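Fructose-bisphosphate aldolase (Plasmodium falciparum, PDB 4TR9) belongs to the class I fructose-bisphosphate aldolases, enzymes built as a TIM barrel of parallel strands ringed by helices. Local coordinates at residues A[44-47]-A[48-51]; A[63-66]-A[67-71]; A[322-325]-A[326-329]. One frame throughout, in Å; residues are numbered along the deposited sequence. Where two conformers were deposited one is given.

Contact 1 of 3, residues A[44-47]-A[48-51]; sequences QTIK and KRFD. With 38D (N'-[(E)-(2,4-dichlorophenyl)methylidene]-3,4-dihydroxybenzohydrazide), chain K.
Ile46 and Phe50, one turn apart on helix 43-52 of this TIM barrel, show how the helix repeat brings side chains four residues apart into contact. They cross obliquely: the ethyl branch of Ile46 reaches the far end of the ring, with Ile46 CG1 4.1 Å from Phe50 CZ. With CG placed beside the backbone N (chi1 -74°), the Phe50 ring turns one face to the carbonyl of the previous turn, and Ile46 O sits 3.7 Å above that face, displaced toward the rim. The same oxygen accepts the main bond of this turn, from Phe50 N at 3.2 Å, and a weak one from Arg49 N. Beyond the pair, Arg62 and Tyr65 of helix 59-70 and Leu317 and Trp320 of helix 310-320 pack on Phe50.

Arg49 repeats the face-on theme with a charged group. Its chain folds back at chi2 (-60°), bringing one face of the guanidinium over Thr45 O, which lies 4.0 Å from its plane and over its centre. An aromatic side chain of the bound peptide meets this arginine in a cation-pi contact.

Lys47 and Asp51 meet obliquely through the aliphatic part of the lysine: Lys47 CG lies 3.5 Å from Asp51 OD2. The opposite charges stay beyond salt-bridge range, Lys47 NZ being 4.3 Å from Asp51 OD1, so any attraction is probably weak and long-range in character. The backbone bond from Asp51 N to Lys47 O, 3.0 Å long, closes this turn.

Thr45, one turn before Arg49, belongs to the ligand pocket. Its hydroxyl is hydrogen-bonded with Ser42 OG, and Thr45 OG1 also lies 3.1 Å from O10 of N'-[(E)-(2,4-dichlorophenyl)methylidene]-3,4-dihydroxybenzohydrazide.

Contact 2 of 3, residues A[63-66]-A[67-71]; sequences ASYR and DLLFG
Tyr65 and Leu69 form an apolar pair in the last turns of helix 59-70, one of the helices that surround the TIM barrel. Tyr65 carries CG anti to its backbone N (chi1 173°), which brings its ring beside the residue one turn on. Leu69 then approaches over one face rather than at the edge: CD1 of Leu69 stands 4.1 Å from the Tyr65 ring centroid and 30° off the ring normal, an off-centre CH-pi contact, and is 3.7 Å from Tyr65 CZ. The phenol OH is hydrogen-bonded to Gln313, tying the ring to helix 310-320.

The aliphatic part of Arg66 lies alongside Phe70, pointing the same way. In the conformer described, one of two modelled for the arginine, Arg66 CG touches Phe70 CE2 at 3.6 Å, a contact that is provisional for that reason. Phe70 continues inward to Ala82 and Leu84 of strand 79-84, joining the helix to the barrel wall.

Backbone bonds bind the same turns. Phe70 N donates to Arg66 O at 3.0 Å along a nearly straight line (167°), and that carbonyl oxygen also lies over a face of the Phe70 ring. Leu68 N divides its hydrogen between Ser64 O and, weakly, Tyr65 O.

Polar links also gather at Asp67, which is partly exposed. Asp67 OD1 is hydrogen-bonded to Asn93, while a water donates both to Ser64 O (3.1 Å) and to Asp67 OD2 (2.9 Å). As the chain leaves the helix, Gly71 N still bonds to Asp67 O at 2.8 Å.

Contact 3 of 3, residues A[322-325]-A[326-329]; sequences GKKE and NVAK
Lys323 and Asn326 make the first link in the short approach to helix 327-346, just after Gly322 has turned the chain with a positive phi of 67°. Lys323 O accepts from Asn326 N at 3.2 Å. The N-H points almost straight at the oxygen (160°), yet the donor stands well above the carbonyl plane, as can happen when an i to i+3 bond closes a tight turn. The two side chains run side by side, and Lys323 CE lies 3.5 Å from Asn326 ND2, a contact of methylene with amide nitrogen. That nitrogen also bonds weakly to Trp320 O at the end of the preceding helix.

Lys324 repeats the i to i+3 pattern: its carbonyl O receives Val327 N at 3.3 Å, again from above the carbonyl plane. A bend at chi2 (59°) swings the lysine chain across the valine, where Lys324 CD meets Val327 CG2 at 3.6 Å. The same methyl rests 3.3 Å from Lys324 O, and Val327 itself packs on Trp320.

At Glu325 the neighbouring oxygens come close without bonding, Glu325 O being 3.2 Å from Asn326 OD1. Lys329 NZ reaches Asn326 OD1 by a weak bond of 3.5 Å, and its charge probably eases this pairing of acceptors.

Asn326 occupies the N-cap position, but its side chain makes no capping bond. The chemistry is consistent with a helix start whose local contacts are two i to i+3 backbone bonds and the aliphatic lengths of two lysines, both exposed, although Lys324 NZ ends near the valine methyls.

Burial sets the character of these three local contacts, all made between residues close in sequence. Contact 2 is the buried one, with a CH-pi contact and several backbone bonds. Contact 1 is mixed: its apolar residues are buried against neighbouring helices while its lysines are exposed, and it alone contributes to the ligand pocket. Contact 3 lies at the surface and relies on backbone bonds and lysine methylenes. Contacts 1 and 2 lie on successive helices, 43-52 and 59-70, which meet where Phe50 CZ comes 4.0 Å from Tyr65 CB. Contact 2 in turn touches contact 3 through Leu68 CD1 and Val327 CA, 3.7 Å apart, whereas contacts 1 and 3 do not touch. Trp320 packs against all three.

Contact 1 of 3, residues A[44-47]-A[48-51]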
loop_
_atom_site.group_PDB
_atom_site.type_symbol
_atom_site.label_atom_id
_atom_site.label_comp_id
_atom_site.label_asym_id
_atom_site.label_seq_id
_atom_site.Cartn_x
_atom_site.Cartn_y
_atom_site.Cartn_z
ATOM N N GLN A 44 -26.088 -26.829 6.184
ATOM C CA GLN A 44 -26.330 -26.424 7.564
ATOM C C GLN A 44 -27.106 -25.110 7.628
ATOM O O GLN A 44 -27.744 -24.806 8.635
ATOM C CB GLN A 44 -25.009 -26.292 8.324
ATOM C CG GLN A 44 -24.075 -25.228 7.772
ATOM C CD GLN A 44 -22.797 -25.100 8.577
ATOM O OE1 GLN A 44 -22.521 -25.913 9.459
ATOM N NE2 GLN A 44 -22.010 -24.073 8.278
ATOM N N THR A 45 -27.046 -24.337 6.548
ATOM C CA THR A 45 -27.749 -23.060 6.480
ATOM C C THR A 45 -29.227 -23.267 6.169
ATOM O O THR A 45 -30.097 -22.684 6.817
ATOM C CB THR A 45 -27.137 -22.129 5.417
ATOM O OG1 THR A 45 -25.749 -21.920 5.701
ATOM C CG2 THR A 45 -27.855 -20.788 5.406
ATOM N N ILE A 46 -29.504 -24.105 5.174
ATOM C CA ILE A 46 -30.876 -24.397 4.778
ATOM C C ILE A 46 -31.563 -25.259 5.836
ATOM O O ILE A 46 -32.790 -25.344 5.882
ATOM C CB ILE A 46 -30.927 -25.109 3.405
ATOM C CG1 ILE A 46 -32.327 -25.015 2.794
ATOM C CG2 ILE A 46 -30.478 -26.557 3.528
ATOM C CD1 ILE A 46 -32.782 -23.598 2.530
ATOM N N LYS A 47 -30.762 -25.888 6.691
ATOM C CA LYS A 47 -31.286 -26.714 7.771
ATOM C C LYS A 47 -32.049 -25.870 8.783
ATOM O O LYS A 47 -33.158 -26.218 9.187
ATOM C CB LYS A 47 -30.157 -27.468 8.474
ATOM C CG LYS A 47 -30.615 -28.253 9.691
ATOM C CD LYS A 47 -29.444 -28.869 10.433
ATOM C CE LYS A 47 -29.916 -29.612 11.671
ATOM N NZ LYS A 47 -30.835 -30.732 11.329
ATOM N N LYS A 48 -31.447 -24.753 9.182
ATOM C CA LYS A 48 -32.050 -23.862 10.166
ATOM C C LYS A 48 -33.334 -23.227 9.637
ATOM O O LYS A 48 -34.145 -22.714 10.407
ATOM C CB LYS A 48 -31.056 -22.775 10.579
ATOM C CG LYS A 48 -29.768 -23.316 11.178
ATOM C CD LYS A 48 -28.844 -22.193 11.618
ATOM C CE LYS A 48 -27.549 -22.742 12.197
ATOM N NZ LYS A 48 -27.800 -23.646 13.354
ATOM N N ARG A 49 -33.510 -23.262 8.320
ATOM C CA ARG A 49 -34.732 -22.768 7.697
ATOM C C ARG A 49 -35.841 -23.808 7.801
ATOM O O ARG A 49 -36.976 -23.484 8.148
ATOM C CB ARG A 49 -34.482 -22.404 6.233
ATOM C CG ARG A 49 -33.384 -21.376 6.043
ATOM C CD ARG A 49 -33.715 -20.085 6.768
ATOM N NE ARG A 49 -32.514 -19.319 7.083
ATOM C CZ ARG A 49 -31.913 -19.328 8.267
ATOM N NH1 ARG A 49 -30.822 -18.602 8.466
ATOM N NH2 ARG A 49 -32.406 -20.062 9.256
ATOM N N PHE A 50 -35.506 -25.059 7.501
ATOM C CA PHE A 50 -36.474 -26.146 7.572
ATOM C C PHE A 50 -36.902 -26.418 9.012
ATOM O O PHE A 50 -38.016 -26.877 9.260
ATOM C CB PHE A 50 -35.901 -27.419 6.943
ATOM C CG PHE A 50 -35.844 -27.383 5.441
ATOM C CD1 PHE A 50 -36.495 -26.388 4.731
ATOM C CD2 PHE A 50 -35.146 -28.353 4.739
ATOM C CE1 PHE A 50 -36.446 -26.356 3.348
ATOM C CE2 PHE A 50 -35.095 -28.328 3.356
ATOM C CZ PHE A 50 -35.746 -27.328 2.661
ATOM N N ASP A 51 -36.011 -26.127 9.956
ATOM C CA ASP A 51 -36.300 -26.333 11.371
ATOM C C ASP A 51 -37.372 -25.371 11.873
ATOM O O ASP A 51 -38.180 -25.724 12.731
ATOM C CB ASP A 51 -35.027 -26.172 12.207
ATOM C CG ASP A 51 -33.993 -27.240 11.907
ATOM O OD1 ASP A 51 -34.387 -28.355 11.504
ATOM O OD2 ASP A 51 -32.786 -26.963 12.072
HETATM N N12 38D K . -24.116 -18.606 6.412
HETATM C C13 38D K . -24.770 -17.853 7.445
HETATM C C15 38D K . -23.942 -19.576 9.047
HETATM C C17 38D K . -23.477 -19.078 11.343
HETATM C C20 38D K . -24.269 -17.340 9.895
HETATM C C01 38D K . -24.987 -16.274 2.885
HETATM C C02 38D K . -25.323 -15.485 1.785
HETATM O O03 38D K . -25.324 -14.076 1.868
HETATM C C04 38D K . -25.665 -16.094 0.586
HETATM C C05 38D K . -25.670 -17.474 0.483
HETATM C C06 38D K . -25.337 -18.259 1.573
HETATM O O07 38D K . -26.011 -15.318 -0.544
HETATM C C08 38D K . -24.990 -17.658 2.765
HETATM C C09 38D K . -24.638 -18.561 3.952
HETATM O O10 38D K . -24.567 -19.775 3.797
HETATM N N11 38D K . -24.418 -17.935 5.226
HETATM C C14 38D K . -24.310 -18.260 8.841
HETATM C C16 38D K . -23.521 -19.990 10.301
HETATM CL CL1 38D K . -22.944 -19.624 12.908
HETATM C C19 38D K . -23.847 -17.757 11.151
HETATM CL CL2 38D K . -24.731 -15.674 9.674
#

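Contact 2 of 3, residues A[63-66]-A[67-71]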
loop_
_atom_site.group_PDB
_atom_site.type_symbol
_atom_site.label_atom_id
_atom_site.label_comp_id
_atom_site.label_asym_id
_atom_site.label_seq_id
_atom_site.Cartn_x
_atom_site.Cartn_y
_atom_site.Cartn_z
ATOM N N ALA A 63 -34.443 -30.362 -2.666
ATOM C CA ALA A 63 -34.781 -30.379 -4.083
ATOM C C ALA A 63 -36.195 -29.848 -4.300
ATOM O O ALA A 63 -36.431 -29.043 -5.199
ATOM C CB ALA A 63 -34.648 -31.785 -4.645
ATOM N N SER A 64 -37.126 -30.299 -3.465
ATOM C CA SER A 64 -38.523 -29.889 -3.570
ATOM C C SER A 64 -38.690 -28.388 -3.353
ATOM O O SER A 64 -39.465 -27.734 -4.052
ATOM C CB SER A 64 -39.383 -30.656 -2.563
ATOM O OG SER A 64 -39.302 -32.053 -2.782
ATOM N N TYR A 65 -37.960 -27.846 -2.385
ATOM C CA TYR A 65 -38.076 -26.431 -2.057
ATOM C C TYR A 65 -37.525 -25.543 -3.166
ATOM O O TYR A 65 -38.163 -24.568 -3.563
ATOM C CB TYR A 65 -37.359 -26.116 -0.744
ATOM C CG TYR A 65 -37.301 -24.636 -0.453
ATOM C CD1 TYR A 65 -38.464 -23.891 -0.330
ATOM C CD2 TYR A 65 -36.084 -23.984 -0.308
ATOM C CE1 TYR A 65 -38.421 -22.537 -0.070
ATOM C CE2 TYR A 65 -36.030 -22.630 -0.044
ATOM C CZ TYR A 65 -37.202 -21.913 0.073
ATOM O OH TYR A 65 -37.160 -20.566 0.336
ATOM N N ARG A 66 -36.339 -25.878 -3.660
ATOM C CA ARG A 66 -35.714 -25.114 -4.734
ATOM C C ARG A 66 -36.489 -25.276 -6.035
ATOM O O ARG A 66 -36.438 -24.418 -6.914
ATOM C CB ARG A 66 -34.256 -25.540 -4.922
ATOM C CG ARG A 66 -33.246 -24.549 -4.359
ATOM C CD ARG A 66 -33.414 -24.363 -2.859
ATOM N NE ARG A 66 -32.749 -25.413 -2.095
ATOM C CZ ARG A 66 -31.533 -25.299 -1.571
ATOM N NH1 ARG A 66 -31.004 -26.306 -0.889
ATOM N NH2 ARG A 66 -30.844 -24.175 -1.726
ATOM N N ASP A 67 -37.211 -26.387 -6.153
ATOM C CA ASP A 67 -38.071 -26.620 -7.307
ATOM C C ASP A 67 -39.267 -25.679 -7.252
ATOM O O ASP A 67 -39.748 -25.202 -8.280
ATOM C CB ASP A 67 -38.543 -28.075 -7.354
ATOM C CG ASP A 67 -39.662 -28.294 -8.354
ATOM O OD1 ASP A 67 -39.363 -28.472 -9.553
ATOM O OD2 ASP A 67 -40.841 -28.292 -7.941
ATOM N N LEU A 68 -39.740 -25.418 -6.038
ATOM C CA LEU A 68 -40.856 -24.508 -5.819
ATOM C C LEU A 68 -40.479 -23.090 -6.227
ATOM O O LEU A 68 -41.287 -22.361 -6.803
ATOM C CB LEU A 68 -41.292 -24.547 -4.350
ATOM C CG LEU A 68 -42.465 -23.678 -3.889
ATOM C CD1 LEU A 68 -43.226 -24.392 -2.791
ATOM C CD2 LEU A 68 -41.994 -22.319 -3.392
ATOM N N LEU A 69 -39.244 -22.708 -5.922
ATOM C CA LEU A 69 -38.756 -21.371 -6.233
ATOM C C LEU A 69 -38.532 -21.189 -7.729
ATOM O O LEU A 69 -39.059 -20.259 -8.338
ATOM C CB LEU A 69 -37.457 -21.086 -5.476
ATOM C CG LEU A 69 -37.515 -21.107 -3.947
ATOM C CD1 LEU A 69 -36.129 -20.893 -3.359
ATOM C CD2 LEU A 69 -38.484 -20.058 -3.429
ATOM N N PHE A 70 -37.753 -22.090 -8.319
ATOM C CA PHE A 70 -37.325 -21.937 -9.705
ATOM C C PHE A 70 -38.416 -22.354 -10.685
ATOM O O PHE A 70 -38.388 -21.973 -11.855
ATOM C CB PHE A 70 -36.051 -22.749 -9.959
ATOM C CG PHE A 70 -34.954 -22.485 -8.962
ATOM C CD1 PHE A 70 -34.832 -21.246 -8.354
ATOM C CD2 PHE A 70 -34.049 -23.479 -8.631
ATOM C CE1 PHE A 70 -33.831 -21.005 -7.434
ATOM C CE2 PHE A 70 -33.045 -23.243 -7.713
ATOM C CZ PHE A 70 -32.938 -22.005 -7.112
ATOM N N GLY A 71 -39.377 -23.134 -10.202
ATOM C CA GLY A 71 -40.469 -23.599 -11.037
ATOM C C GLY A 71 -41.642 -22.638 -11.045
ATOM O O GLY A 71 -42.702 -22.944 -11.590
HETATM O O HOH W 1 -42.254 -28.067 -5.453
#

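Contact 3 of 3, residues A[322-325]-A[326-329]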
loop_
_atom_site.group_PDB
_atom_site.type_symbol
_atom_site.label_atom_id
_atom_site.label_comp_id
_atom_site.label_asym_id
_atom_site.label_seq_id
_atom_site.Cartn_x
_atom_site.Cartn_y
_atom_site.Cartn_z
ATOM N N GLY A 322 -43.318 -27.279 3.766
ATOM C CA GLY A 322 -42.945 -28.601 3.295
ATOM C C GLY A 322 -44.101 -29.456 2.810
ATOM O O GLY A 322 -43.988 -30.680 2.749
ATOM N N LYS A 323 -45.215 -28.817 2.464
ATOM C CA LYS A 323 -46.388 -29.544 1.993
ATOM C C LYS A 323 -46.737 -29.178 0.552
ATOM O O LYS A 323 -46.734 -28.004 0.180
ATOM C CB LYS A 323 -47.584 -29.283 2.914
ATOM C CG LYS A 323 -47.357 -29.734 4.351
ATOM C CD LYS A 323 -48.660 -29.820 5.133
ATOM C CE LYS A 323 -49.327 -28.461 5.266
ATOM N NZ LYS A 323 -50.583 -28.543 6.063
ATOM N N LYS A 324 -47.038 -30.196 -0.248
ATOM C CA LYS A 324 -47.317 -30.019 -1.671
ATOM C C LYS A 324 -48.582 -29.197 -1.915
ATOM O O LYS A 324 -48.693 -28.494 -2.921
ATOM C CB LYS A 324 -47.434 -31.387 -2.353
ATOM C CG LYS A 324 -47.769 -31.333 -3.837
ATOM C CD LYS A 324 -46.731 -30.544 -4.617
ATOM C CE LYS A 324 -47.148 -30.366 -6.070
ATOM N NZ LYS A 324 -46.186 -29.521 -6.829
ATOM N N GLU A 325 -49.528 -29.274 -0.985
ATOM C CA GLU A 325 -50.810 -28.590 -1.134
ATOM C C GLU A 325 -50.683 -27.071 -1.027
ATOM O O GLU A 325 -51.641 -26.345 -1.292
ATOM C CB GLU A 325 -51.810 -29.096 -0.088
ATOM C CG GLU A 325 -52.242 -30.547 -0.268
ATOM C CD GLU A 325 -51.205 -31.541 0.222
ATOM O OE1 GLU A 325 -50.211 -31.112 0.845
ATOM O OE2 GLU A 325 -51.385 -32.755 -0.015
ATOM N N ASN A 326 -49.502 -26.594 -0.642
ATOM C CA ASN A 326 -49.284 -25.162 -0.464
ATOM C C ASN A 326 -48.249 -24.588 -1.428
ATOM O O ASN A 326 -47.832 -23.439 -1.282
ATOM C CB ASN A 326 -48.857 -24.871 0.977
ATOM C CG ASN A 326 -49.879 -25.340 1.994
ATOM O OD1 ASN A 326 -51.077 -25.382 1.715
ATOM N ND2 ASN A 326 -49.408 -25.693 3.184
ATOM N N VAL A 327 -47.842 -25.387 -2.410
ATOM C CA VAL A 327 -46.811 -24.972 -3.359
ATOM C C VAL A 327 -47.234 -23.758 -4.181
ATOM O O VAL A 327 -46.542 -22.737 -4.189
ATOM C CB VAL A 327 -46.437 -26.118 -4.317
ATOM C CG1 VAL A 327 -45.567 -25.601 -5.456
ATOM C CG2 VAL A 327 -45.725 -27.224 -3.559
ATOM N N ALA A 328 -48.366 -23.870 -4.869
ATOM C CA ALA A 328 -48.877 -22.774 -5.684
ATOM C C ALA A 328 -49.203 -21.564 -4.816
ATOM O O ALA A 328 -49.054 -20.419 -5.244
ATOM C CB ALA A 328 -50.104 -23.218 -6.462
ATOM N N LYS A 329 -49.642 -21.830 -3.591
ATOM C CA LYS A 329 -49.958 -20.776 -2.637
ATOM C C LYS A 329 -48.696 -20.027 -2.220
ATOM O O LYS A 329 -48.710 -18.807 -2.065
ATOM C CB LYS A 329 -50.657 -21.364 -1.410
ATOM C CG LYS A 329 -51.228 -20.331 -0.455
ATOM C CD LYS A 329 -51.830 -21.002 0.772
ATOM C CE LYS A 329 -52.863 -22.049 0.379
ATOM N NZ LYS A 329 -53.389 -22.784 1.562
#